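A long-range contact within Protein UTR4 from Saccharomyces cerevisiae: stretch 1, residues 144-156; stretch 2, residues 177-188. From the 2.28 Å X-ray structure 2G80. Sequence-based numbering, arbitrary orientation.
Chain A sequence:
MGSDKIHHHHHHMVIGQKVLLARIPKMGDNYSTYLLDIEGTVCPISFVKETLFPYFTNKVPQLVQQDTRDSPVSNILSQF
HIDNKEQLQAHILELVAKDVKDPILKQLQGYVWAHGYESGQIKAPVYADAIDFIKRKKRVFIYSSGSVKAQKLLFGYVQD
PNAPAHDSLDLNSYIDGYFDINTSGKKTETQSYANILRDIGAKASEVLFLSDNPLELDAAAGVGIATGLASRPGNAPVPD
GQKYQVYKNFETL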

ATOM      1  N   SER A 144      -0.441  -5.447   2.421  1.00 35.12           N
ATOM      2  CA  SER A 144       0.582  -4.733   1.632  1.00 38.90           C
ATOM      3  C   SER A 144       1.948  -4.643   2.331  1.00 37.40           C
ATOM      4  O   SER A 144       2.033  -4.869   3.510  1.00 39.21           O
ATOM      5  N   SER A 145       3.003  -4.306   1.582  1.00 40.13           N
ATOM      6  CA  SER A 145       4.356  -4.049   2.165  1.00 44.06           C
ATOM      7  C   SER A 145       4.362  -2.733   2.962  1.00 45.58           C
ATOM      8  O   SER A 145       5.119  -2.590   3.929  1.00 50.56           O
ATOM      9  N   GLY A 146       3.499  -1.790   2.584  1.00 44.11           N
ATOM     10  CA  GLY A 146       3.348  -0.537   3.321  1.00 44.27           C
ATOM     11  C   GLY A 146       2.706  -0.808   4.662  1.00 43.81           C
ATOM     12  O   GLY A 146       1.851  -1.704   4.765  1.00 45.83           O
ATOM     13  N   SER A 147       3.082  -0.029   5.683  1.00 42.20           N
ATOM     14  CA  SER A 147       2.558  -0.239   7.047  1.00 42.88           C
ATOM     15  C   SER A 147       1.053   0.070   7.083  1.00 41.57           C
ATOM     16  O   SER A 147       0.542   0.803   6.219  1.00 41.69           O
ATOM     17  N   VAL A 148       0.393  -0.436   8.109  1.00 40.16           N
ATOM     18  CA  VAL A 148      -1.056  -0.261   8.292  1.00 42.91           C
ATOM     19  C   VAL A 148      -1.490   1.238   8.279  1.00 44.76           C
ATOM     20  O   VAL A 148      -2.491   1.603   7.651  1.00 43.66           O
ATOM     21  N   LYS A 149      -0.696   2.077   8.947  1.00 47.64           N
ATOM     22  CA  LYS A 149      -0.907   3.533   9.039  1.00 48.54           C
ATOM     23  C   LYS A 149      -0.822   4.164   7.649  1.00 42.79           C
ATOM     24  O   LYS A 149      -1.662   4.983   7.290  1.00 42.11           O
ATOM     25  N   ALA A 150       0.153   3.734   6.853  1.00 38.87           N
ATOM     26  CA  ALA A 150       0.310   4.197   5.478  1.00 38.12           C
ATOM     27  C   ALA A 150      -0.833   3.774   4.551  1.00 39.38           C
ATOM     28  O   ALA A 150      -1.241   4.519   3.644  1.00 38.15           O
ATOM     29  N   GLN A 151      -1.339   2.556   4.759  1.00 41.18           N
ATOM     30  CA  GLN A 151      -2.487   2.044   3.993  1.00 36.87           C
ATOM     31  C   GLN A 151      -3.733   2.864   4.318  1.00 37.41           C
ATOM     32  O   GLN A 151      -4.427   3.315   3.417  1.00 37.37           O
ATOM     33  N   LYS A 152      -4.013   3.042   5.612  1.00 37.18           N
ATOM     34  CA  LYS A 152      -5.160   3.827   6.069  1.00 41.74           C
ATOM     35  C   LYS A 152      -5.167   5.265   5.523  1.00 39.93           C
ATOM     36  O   LYS A 152      -6.216   5.795   5.144  1.00 40.77           O
ATOM     37  N   LEU A 153      -3.983   5.868   5.512  1.00 38.64           N
ATOM     38  CA  LEU A 153      -3.747   7.182   4.948  1.00 39.63           C
ATOM     39  C   LEU A 153      -4.031   7.179   3.443  1.00 40.07           C
ATOM     40  O   LEU A 153      -4.762   8.045   2.936  1.00 40.94           O
ATOM     41  N   LEU A 154      -3.514   6.181   2.718  1.00 40.77           N
ATOM     42  CA  LEU A 154      -3.809   6.028   1.250  1.00 38.54           C
ATOM     43  C   LEU A 154      -5.302   5.915   0.939  1.00 39.28           C
ATOM     44  O   LEU A 154      -5.812   6.602   0.044  1.00 42.15           O
ATOM     45  N   PHE A 155      -5.999   5.024   1.656  1.00 36.50           N
ATOM     46  CA  PHE A 155      -7.444   4.845   1.477  1.00 34.30           C
ATOM     47  C   PHE A 155      -8.317   5.953   2.031  1.00 34.24           C
ATOM     48  O   PHE A 155      -9.508   5.984   1.721  1.00 34.82           O
ATOM     49  N   GLY A 156      -7.751   6.856   2.842  1.00 32.65           N
ATOM     50  CA  GLY A 156      -8.491   8.026   3.294  1.00 33.47           C
ATOM     51  C   GLY A 156      -8.572   9.171   2.290  1.00 33.32           C
ATOM     52  O   GLY A 156      -9.393  10.085   2.477  1.00 33.99           O
ATOM     53  N   GLY A 177     -10.189  -4.283   7.539  1.00 34.90           N
ATOM     54  CA  GLY A 177      -8.913  -4.500   8.190  1.00 34.25           C
ATOM     55  C   GLY A 177      -7.742  -4.344   7.251  1.00 32.95           C
ATOM     56  O   GLY A 177      -7.902  -4.323   6.049  1.00 32.53           O
ATOM     57  N   TYR A 178      -6.569  -4.253   7.847  1.00 33.15           N
ATOM     58  CA  TYR A 178      -5.319  -3.984   7.162  1.00 35.34           C
ATOM     59  C   TYR A 178      -4.271  -4.890   7.743  1.00 34.25           C
ATOM     60  O   TYR A 178      -4.228  -5.043   8.954  1.00 33.46           O
ATOM     61  N   PHE A 179      -3.421  -5.439   6.888  1.00 32.63           N
ATOM     62  CA  PHE A 179      -2.302  -6.267   7.295  1.00 34.73           C
ATOM     63  C   PHE A 179      -1.015  -5.787   6.615  1.00 36.83           C
ATOM     64  O   PHE A 179      -1.036  -5.324   5.473  1.00 34.40           O
ATOM     65  N   ASP A 180       0.099  -5.875   7.338  1.00 37.85           N
ATOM     66  CA  ASP A 180       1.407  -5.526   6.773  1.00 40.90           C
ATOM     67  C   ASP A 180       2.433  -6.618   7.135  1.00 40.25           C
ATOM     68  O   ASP A 180       2.099  -7.648   7.757  1.00 35.53           O
ATOM     69  N   ILE A 181       3.676  -6.384   6.736  1.00 45.13           N
ATOM     70  CA  ILE A 181       4.786  -7.331   6.998  1.00 43.16           C
ATOM     71  C   ILE A 181       4.987  -7.508   8.508  1.00 42.88           C
ATOM     72  O   ILE A 181       5.249  -8.613   8.953  1.00 44.27           O
ATOM     73  N   ASN A 182       4.843  -6.427   9.273  1.00 43.03           N
ATOM     74  CA  ASN A 182       5.001  -6.452  10.737  1.00 44.35           C
ATOM     75  C   ASN A 182       3.878  -7.168  11.445  1.00 42.81           C
ATOM     76  O   ASN A 182       4.148  -7.893  12.383  1.00 46.19           O
ATOM     77  N   THR A 183       2.626  -6.979  11.015  1.00 39.97           N
ATOM     78  CA  THR A 183       1.504  -7.668  11.674  1.00 38.36           C
ATOM     79  C   THR A 183       1.413  -9.174  11.344  1.00 38.17           C
ATOM     80  O   THR A 183       0.995  -9.964  12.188  1.00 37.04           O
ATOM     81  N   SER A 184       1.834  -9.543  10.128  1.00 38.81           N
ATOM     82  CA  SER A 184       1.582 -10.870   9.561  1.00 37.66           C
ATOM     83  C   SER A 184       2.756 -11.668   9.038  1.00 37.09           C
ATOM     84  O   SER A 184       2.661 -12.882   9.002  1.00 37.27           O
ATOM     85  N   GLY A 185       3.845 -11.011   8.652  1.00 35.33           N
ATOM     86  CA  GLY A 185       5.039 -11.680   8.102  1.00 36.81           C
ATOM     87  C   GLY A 185       5.203 -11.329   6.630  1.00 39.01           C
ATOM     88  O   GLY A 185       4.418 -10.541   6.067  1.00 36.02           O
ATOM     89  N   LYS A 186       6.197 -11.952   5.999  1.00 39.95           N
ATOM     90  CA  LYS A 186       6.519 -11.712   4.580  1.00 42.94           C
ATOM     91  C   LYS A 186       5.418 -12.205   3.638  1.00 39.91           C
ATOM     92  O   LYS A 186       4.799 -13.253   3.870  1.00 41.62           O
ATOM     93  N   LYS A 187       5.187 -11.444   2.574  1.00 37.57           N
ATOM     94  CA  LYS A 187       4.109 -11.738   1.607  1.00 36.67           C
ATOM     95  C   LYS A 187       4.249 -13.025   0.793  1.00 36.87           C
ATOM     96  O   LYS A 187       3.260 -13.485   0.218  1.00 34.29           O
ATOM     97  N   THR A 188       5.468 -13.563   0.725  1.00 38.17           N
ATOM     98  CA  THR A 188       5.817 -14.799   0.010  1.00 38.69           C
ATOM     99  C   THR A 188       5.915 -16.071   0.904  1.00 37.37           C
ATOM    100  O   THR A 188       6.240 -17.143   0.412  1.00 35.99           O
TER

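The loop and one side of helix 148-156 pack against strand 177-179 and the helix cap that follows it, in a mixed contact that buries 580 Å² in total: a polar network centred on Asp180 and the carbonyl of Phe179, flanked by an apolar patch around the Tyr178 ring. The helix and strand axes approach to 8.3 Å, with 133° between their N-to-C directions.

Asp180 points toward stretch 1 with chi1 in p (66°). Asp180 OD2 accepts from Val148 N at 2.9 Å, in the first turn of one helix, while Asp180 OD1 caps its own helix by accepting from Thr183 N at 2.7 Å. One carboxylate thus serves the N-termini of two helices, where free backbone NH groups need acceptors. Ser147 (p) occupies the N-cap of the first helix, Ser147 OG taking a weak bond from Ala150 N at 3.4 Å.

Phe179 O receives two donors, Ser144 N at 3.1 Å and Gln151 NE2 at 2.9 Å; the Phe179 side chain itself points away. Gln151, in m with chi2 t, points toward the strand, and Gln151 NE2 also donates to Gly146 O at 2.8 Å, tying the helix to its preceding loop as well as to the strand. Gln151 OE1 lies 3.4 Å from Tyr178 CB and has no polar partner in the model. Nearby, Asp180 CA makes a CH...O contact of 3.4 Å with Ser144 O.

Tyr178 (m, chi2 89°) points toward the helix and has the largest area covered in this contact. Lys152, m and then extended through three t angles, lays CG over one face of the ring, 3.7 Å from the centroid of Tyr178, a CH-pi contact made by the aliphatic part of the lysine. Phe155 (m) meets the ring edge, its CD2 4.3 Å from Tyr178 CE2. Val148 (t) points sideways: Val148 CG1 lies 3.7 Å from Tyr178 CB; Val148 CG2 is 4.2 Å from Thr183 CG2 and nearer still, at 3.3 Å, to Asp180 OD2. Tyr178 OH is hydrogen-bonded elsewhere in the structure.

At the other end of the contact, Ile181 (m, m) starts sideways but its end comes nearer, placing CG1 4.0 Å from Ser145 CA. Two waters link the stretches here. Water 1 donates to Ser145 O (2.7 Å) and accepts from Ile181 N (3.1 Å); water 2 accepts from Ser145 N (3.1 Å) and from Lys187 NZ (2.8 Å). Lys187 (m, t, p, t), pointing toward stretch 1, brings CD to 4.1 Å from Ser145 N.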

ATOM      1  CB  SER A 144       0.058  -3.312   1.328  1.00 40.03           C
ATOM      2  OG  SER A 144       0.904  -2.622   0.417  1.00 47.85           O
ATOM      3  CB  SER A 145       5.450  -4.015   1.086  1.00 44.19           C
ATOM      4  OG  SER A 145       5.197  -3.006   0.113  1.00 52.87           O
ATOM      5  CB  SER A 147       3.263   0.644   8.081  1.00 41.06           C
ATOM      6  OG  SER A 147       2.774   1.989   8.005  1.00 42.32           O
ATOM      7  CB  VAL A 148      -1.523  -1.006   9.576  1.00 41.60           C
ATOM      8  CG1 VAL A 148      -2.965  -0.628   9.978  1.00 47.21           C
ATOM      9  CG2 VAL A 148      -1.407  -2.529   9.371  1.00 42.41           C
ATOM     10  CB  LYS A 149       0.115   4.137  10.022  1.00 51.17           C
ATOM     11  CG  LYS A 149      -0.081   5.604  10.420  1.00 55.32           C
ATOM     12  CD  LYS A 149       0.786   5.947  11.666  1.00 54.25           C
ATOM     13  CE  LYS A 149       0.597   7.383  12.160  1.00 59.22           C
ATOM     14  NZ  LYS A 149       1.531   7.660  13.312  1.00 58.42           N
ATOM     15  CB  ALA A 150       1.645   3.697   4.905  1.00 42.56           C
ATOM     16  CB  GLN A 151      -2.745   0.579   4.345  1.00 37.77           C
ATOM     17  CG  GLN A 151      -1.636  -0.402   3.959  1.00 37.12           C
ATOM     18  CD  GLN A 151      -1.900  -1.818   4.453  1.00 38.79           C
ATOM     19  OE1 GLN A 151      -3.051  -2.255   4.542  1.00 45.32           O
ATOM     20  NE2 GLN A 151      -0.838  -2.553   4.740  1.00 35.53           N
ATOM     21  CB  LYS A 152      -5.214   3.875   7.596  1.00 41.57           C
ATOM     22  CG  LYS A 152      -5.646   2.611   8.262  1.00 47.12           C
ATOM     23  CD  LYS A 152      -5.632   2.796   9.789  1.00 47.25           C
ATOM     24  CE  LYS A 152      -5.977   1.484  10.545  1.00 51.10           C
ATOM     25  NZ  LYS A 152      -6.001   1.649  12.030  1.00 50.72           N
ATOM     26  CB  LEU A 153      -2.299   7.596   5.263  1.00 44.04           C
ATOM     27  CG  LEU A 153      -1.904   9.036   5.013  1.00 42.58           C
ATOM     28  CD1 LEU A 153      -2.700   9.972   5.952  1.00 42.71           C
ATOM     29  CD2 LEU A 153      -0.381   9.141   5.169  1.00 41.83           C
ATOM     30  CB  LEU A 154      -3.087   4.794   0.681  1.00 37.04           C
ATOM     31  CG  LEU A 154      -3.109   4.553  -0.841  1.00 43.14           C
ATOM     32  CD1 LEU A 154      -1.827   3.832  -1.328  1.00 44.80           C
ATOM     33  CD2 LEU A 154      -4.368   3.841  -1.384  1.00 48.23           C
ATOM     34  CB  PHE A 155      -7.900   3.448   1.952  1.00 37.82           C
ATOM     35  CG  PHE A 155      -7.364   2.343   1.091  1.00 32.47           C
ATOM     36  CD1 PHE A 155      -7.844   2.179  -0.199  1.00 35.41           C
ATOM     37  CD2 PHE A 155      -6.360   1.513   1.532  1.00 38.92           C
ATOM     38  CE1 PHE A 155      -7.354   1.170  -1.037  1.00 39.24           C
ATOM     39  CE2 PHE A 155      -5.853   0.517   0.701  1.00 31.34           C
ATOM     40  CZ  PHE A 155      -6.373   0.346  -0.593  1.00 39.73           C
ATOM     41  CB  TYR A 178      -4.865  -2.536   7.421  1.00 37.27           C
ATOM     42  CG  TYR A 178      -5.916  -1.509   7.114  1.00 38.72           C
ATOM     43  CD1 TYR A 178      -6.834  -1.109   8.097  1.00 45.75           C
ATOM     44  CD2 TYR A 178      -6.002  -0.923   5.855  1.00 34.51           C
ATOM     45  CE1 TYR A 178      -7.840  -0.153   7.805  1.00 38.21           C
ATOM     46  CE2 TYR A 178      -7.002   0.035   5.553  1.00 37.09           C
ATOM     47  CZ  TYR A 178      -7.915   0.395   6.539  1.00 37.27           C
ATOM     48  OH  TYR A 178      -8.888   1.319   6.265  1.00 47.32           O
ATOM     49  CB  PHE A 179      -2.570  -7.751   6.966  1.00 35.09           C
ATOM     50  CG  PHE A 179      -3.757  -8.320   7.696  1.00 33.07           C
ATOM     51  CD1 PHE A 179      -3.652  -8.695   9.027  1.00 37.00           C
ATOM     52  CD2 PHE A 179      -4.986  -8.483   7.048  1.00 39.13           C
ATOM     53  CE1 PHE A 179      -4.765  -9.217   9.725  1.00 36.64           C
ATOM     54  CE2 PHE A 179      -6.098  -9.018   7.726  1.00 36.96           C
ATOM     55  CZ  PHE A 179      -5.988  -9.368   9.078  1.00 32.84           C
ATOM     56  CB  ASP A 180       1.811  -4.061   7.155  1.00 40.22           C
ATOM     57  CG  ASP A 180       2.071  -3.854   8.665  1.00 42.85           C
ATOM     58  OD1 ASP A 180       2.457  -4.790   9.384  1.00 48.53           O
ATOM     59  OD2 ASP A 180       1.913  -2.720   9.150  1.00 46.47           O
ATOM     60  CB  ILE A 181       6.116  -6.862   6.369  1.00 43.16           C
ATOM     61  CG1 ILE A 181       5.989  -6.592   4.858  1.00 50.30           C
ATOM     62  CG2 ILE A 181       7.307  -7.846   6.706  1.00 45.99           C
ATOM     63  CD1 ILE A 181       5.364  -7.657   4.064  1.00 53.81           C
ATOM     64  CB  ASN A 182       5.165  -5.028  11.318  1.00 44.35           C
ATOM     65  CG  ASN A 182       6.462  -4.330  10.838  1.00 50.37           C
ATOM     66  OD1 ASN A 182       7.321  -4.942  10.214  1.00 57.29           O
ATOM     67  ND2 ASN A 182       6.594  -3.048  11.148  1.00 56.59           N
ATOM     68  CB  THR A 183       0.139  -7.019  11.350  1.00 36.44           C
ATOM     69  OG1 THR A 183      -0.120  -7.086   9.954  1.00 34.23           O
ATOM     70  CG2 THR A 183       0.078  -5.570  11.810  1.00 41.04           C
ATOM     71  CB  SER A 184       0.554 -10.686   8.442  1.00 36.28           C
ATOM     72  OG  SER A 184      -0.560  -9.924   8.931  1.00 36.37           O
ATOM     73  CB  LYS A 186       7.892 -12.310   4.207  1.00 42.62           C
ATOM     74  CG  LYS A 186       9.079 -11.632   4.947  1.00 47.53           C
ATOM     75  CD  LYS A 186      10.499 -12.077   4.426  1.00 49.12           C
ATOM     76  CE  LYS A 186      10.795 -11.546   3.002  1.00 57.59           C
ATOM     77  NZ  LYS A 186      12.133 -11.923   2.418  1.00 59.56           N
ATOM     78  CB  LYS A 187       3.896 -10.559   0.654  1.00 35.81           C
ATOM     79  CG  LYS A 187       3.461  -9.285   1.343  1.00 38.35           C
ATOM     80  CD  LYS A 187       2.976  -8.210   0.386  1.00 41.38           C
ATOM     81  CE  LYS A 187       1.527  -8.440  -0.049  1.00 47.06           C
ATOM     82  NZ  LYS A 187       1.081  -7.480  -1.082  1.00 40.95           N
ATOM     83  CB  THR A 188       7.139 -14.576  -0.796  1.00 40.58           C
ATOM     84  OG1 THR A 188       8.087 -13.845   0.008  1.00 44.93           O
ATOM     85  CG2 THR A 188       6.847 -13.759  -2.061  1.00 43.31           C
TER
HETATM   86  O   HOH W   1       5.147  -3.641   6.447  1.00 38.87           O
HETATM   87  O   HOH W   2       2.791  -5.293  -1.377  1.00 46.95           O